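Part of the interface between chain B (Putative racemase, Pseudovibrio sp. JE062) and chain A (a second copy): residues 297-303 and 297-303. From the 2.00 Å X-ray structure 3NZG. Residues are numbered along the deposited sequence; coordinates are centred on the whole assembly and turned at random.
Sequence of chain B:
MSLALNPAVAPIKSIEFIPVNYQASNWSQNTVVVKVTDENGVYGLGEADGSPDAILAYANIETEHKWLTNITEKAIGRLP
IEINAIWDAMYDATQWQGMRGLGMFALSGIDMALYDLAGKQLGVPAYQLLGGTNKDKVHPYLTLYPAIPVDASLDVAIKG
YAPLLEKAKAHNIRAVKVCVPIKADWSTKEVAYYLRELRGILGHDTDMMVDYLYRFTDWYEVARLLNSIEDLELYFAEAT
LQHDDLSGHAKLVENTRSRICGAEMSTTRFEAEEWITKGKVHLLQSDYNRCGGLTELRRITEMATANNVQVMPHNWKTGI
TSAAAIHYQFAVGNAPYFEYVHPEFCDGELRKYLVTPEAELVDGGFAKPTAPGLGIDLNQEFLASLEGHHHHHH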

# COMPACT_ATOMS: atom_id res chain seq x y z
N LEU B 297 29.27 -7.38 -7.97
CA LEU B 297 29.33 -6.35 -6.95
C LEU B 297 29.08 -4.97 -7.58
O LEU B 297 28.57 -4.07 -6.92
CB LEU B 297 30.68 -6.38 -6.21
CG LEU B 297 30.76 -7.44 -5.11
CD1 LEU B 297 32.17 -7.52 -4.56
CD2 LEU B 297 29.77 -7.12 -4.00
N ARG B 298 29.40 -4.81 -8.86
CA ARG B 298 29.17 -3.54 -9.52
C ARG B 298 27.66 -3.33 -9.68
O ARG B 298 27.14 -2.25 -9.40
CB ARG B 298 29.82 -3.48 -10.91
CG ARG B 298 29.57 -2.16 -11.62
CD ARG B 298 30.22 -2.08 -13.00
NE ARG B 298 30.13 -0.72 -13.53
CZ ARG B 298 30.74 -0.29 -14.63
NH1 ARG B 298 31.49 -1.11 -15.35
NH2 ARG B 298 30.61 0.98 -15.01
N ARG B 299 26.96 -4.36 -10.14
CA ARG B 299 25.52 -4.24 -10.31
C ARG B 299 24.84 -4.07 -8.96
O ARG B 299 23.93 -3.26 -8.81
CB ARG B 299 24.96 -5.47 -11.03
CG ARG B 299 25.33 -5.51 -12.51
CD ARG B 299 24.59 -6.62 -13.24
NE ARG B 299 25.13 -7.94 -12.94
CZ ARG B 299 25.81 -8.67 -13.82
NH1 ARG B 299 26.01 -8.20 -15.04
NH2 ARG B 299 26.26 -9.88 -13.50
N ILE B 300 25.31 -4.82 -7.97
CA ILE B 300 24.73 -4.73 -6.64
C ILE B 300 24.91 -3.32 -6.08
O ILE B 300 23.97 -2.76 -5.50
CB ILE B 300 25.39 -5.75 -5.67
CG1 ILE B 300 24.94 -7.18 -6.03
CG2 ILE B 300 25.03 -5.42 -4.23
CD1 ILE B 300 25.62 -8.27 -5.22
N THR B 301 26.10 -2.75 -6.26
CA THR B 301 26.38 -1.42 -5.73
C THR B 301 25.61 -0.30 -6.41
O THR B 301 25.14 0.61 -5.75
CB THR B 301 27.89 -1.10 -5.78
OG1 THR B 301 28.63 -2.14 -5.13
CG2 THR B 301 28.18 0.23 -5.07
N GLU B 302 25.47 -0.35 -7.73
CA GLU B 302 24.72 0.71 -8.39
C GLU B 302 23.25 0.59 -7.99
O GLU B 302 22.56 1.60 -7.85
CB GLU B 302 24.91 0.64 -9.91
CG GLU B 302 26.38 0.84 -10.31
CD GLU B 302 26.61 1.04 -11.81
OE1 GLU B 302 25.85 0.48 -12.63
OE2 GLU B 302 27.57 1.76 -12.17
N MSE B 303 22.77 -0.63 -7.78
CA MSE B 303 21.38 -0.80 -7.35
C MSE B 303 21.27 -0.26 -5.92
O MSE B 303 20.31 0.43 -5.57
CB MSE B 303 20.97 -2.28 -7.37
CG MSE B 303 19.71 -2.57 -6.54
SE MSE B 303 19.08 -4.41 -6.66
CE MSE B 303 20.51 -5.25 -5.66
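Chain A (297-303) LRRITEM

Both stretches are helical throughout, and each helix extends beyond the stretch at both ends. The chain A helix crosses the chain B helix almost at a right angle, with a signed crossing angle of -87°. The axes approach no closer than 11.2 Å, so side chains make the contact. The register is reciprocal. The CA atoms of Arg299(B) and Glu302(A) lie 8.1 Å apart, and those of Glu302(B) and Arg299(A) also 8.1 Å.

Leu297(B) is buried and does not reach the chain A stretch. Leu297(B) O accepts a hydrogen bond from Thr301(B) OG1 at 2.6 Å.

Arg298(B) points its CA-to-CB bond toward the chain A stretch, and its side chain is extended, with chi1 to chi3 all t. Its guanidinium meets that of Arg298(A), each having the other over one face. Arg298(B) NE is 3.0 Å from Arg298(A) NH2. Both atoms are donors, so this is not a hydrogen bond.

The CA-to-CB bond of Arg299(B) points sideways relative to the chain A stretch. Arg299(B) CG lies 4.0 Å from Glu302(A) OE1. A water accepts weakly from Arg299(B) NH1 at 3.1 Å and donates to Glu302(A) OE2 at 2.6 Å.

Ile300(B) and Thr301(B) are buried and out of reach of the chain A stretch.

The CA-to-CB bond of Glu302(B) points toward the chain A stretch. Glu302(B) OE1 forms a salt bridge with Arg298(A) NH1 at 3.3 Å, including a weak hydrogen bond. Glu302(B) OE1 is also 4.0 Å from Arg299(A) CG. Glu302(B) OE1 also lies 3.9 Å from Glu302(A) OE1, a pair of like charges. One water donates to both, at 2.6 Å from Glu302(B) OE1 and 2.6 Å from Glu302(A) OE1, and so bridges the two carboxylates.

Met303(B), a selenomethionine, makes no contact with the chain A stretch.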

# COMPACT_ATOMS: atom_id res chain seq x y z
N LEU A 297 23.00 5.23 -20.60
CA LEU A 297 22.10 4.23 -21.18
C LEU A 297 22.37 2.87 -20.55
O LEU A 297 21.45 2.06 -20.40
CB LEU A 297 22.23 4.16 -22.70
CG LEU A 297 21.47 5.24 -23.47
CD1 LEU A 297 21.72 5.08 -24.96
CD2 LEU A 297 19.98 5.14 -23.18
N ARG A 298 23.61 2.60 -20.16
CA ARG A 298 23.94 1.32 -19.54
C ARG A 298 23.28 1.24 -18.16
O ARG A 298 22.72 0.20 -17.79
CB ARG A 298 25.45 1.15 -19.39
CG ARG A 298 25.84 -0.07 -18.56
CD ARG A 298 27.36 -0.24 -18.43
NE ARG A 298 27.72 -1.24 -17.41
CZ ARG A 298 27.64 -1.03 -16.10
NH1 ARG A 298 27.22 0.13 -15.62
NH2 ARG A 298 28.00 -1.99 -15.25
N ARG A 299 23.34 2.33 -17.39
CA ARG A 299 22.72 2.32 -16.07
C ARG A 299 21.21 2.21 -16.24
O ARG A 299 20.56 1.45 -15.54
CB ARG A 299 23.10 3.59 -15.29
CG ARG A 299 24.53 3.55 -14.75
CD ARG A 299 24.83 4.66 -13.77
NE ARG A 299 25.02 5.95 -14.41
CZ ARG A 299 26.20 6.57 -14.52
NH1 ARG A 299 27.29 6.01 -14.02
NH2 ARG A 299 26.28 7.75 -15.10
N ILE A 300 20.66 2.96 -17.19
CA ILE A 300 19.22 2.93 -17.43
C ILE A 300 18.75 1.52 -17.81
O ILE A 300 17.77 1.02 -17.26
CB ILE A 300 18.81 3.94 -18.53
CG1 ILE A 300 19.04 5.37 -18.04
CG2 ILE A 300 17.34 3.73 -18.91
CD1 ILE A 300 18.74 6.47 -19.06
N THR A 301 19.47 0.88 -18.72
CA THR A 301 19.08 -0.46 -19.17
C THR A 301 19.18 -1.53 -18.10
O THR A 301 18.29 -2.38 -18.00
CB THR A 301 19.92 -0.90 -20.40
OG1 THR A 301 19.82 0.09 -21.43
CG2 THR A 301 19.39 -2.23 -20.95
N GLU A 302 20.24 -1.52 -17.30
CA GLU A 302 20.36 -2.53 -16.26
C GLU A 302 19.25 -2.29 -15.23
O GLU A 302 18.73 -3.24 -14.64
CB GLU A 302 21.76 -2.49 -15.62
CG GLU A 302 22.88 -2.90 -16.60
CD GLU A 302 24.26 -3.00 -15.94
OE1 GLU A 302 24.48 -2.36 -14.89
OE2 GLU A 302 25.14 -3.72 -16.48
N MSE A 303 18.87 -1.03 -15.02
CA MSE A 303 17.77 -0.76 -14.10
C MSE A 303 16.46 -1.23 -14.76
O MSE A 303 15.61 -1.85 -14.13
CB MSE A 303 17.66 0.74 -13.80
CG MSE A 303 16.35 1.13 -13.10
SE MSE A 303 16.21 3.03 -12.59
CE MSE A 303 16.18 3.84 -14.35
O HOH W 1 28.23 3.02 -14.31
O HOH W 2 27.47 4.56 -11.10
O HOH W 3 23.64 -0.81 -12.96
O HOH W 4 27.01 -5.37 -15.68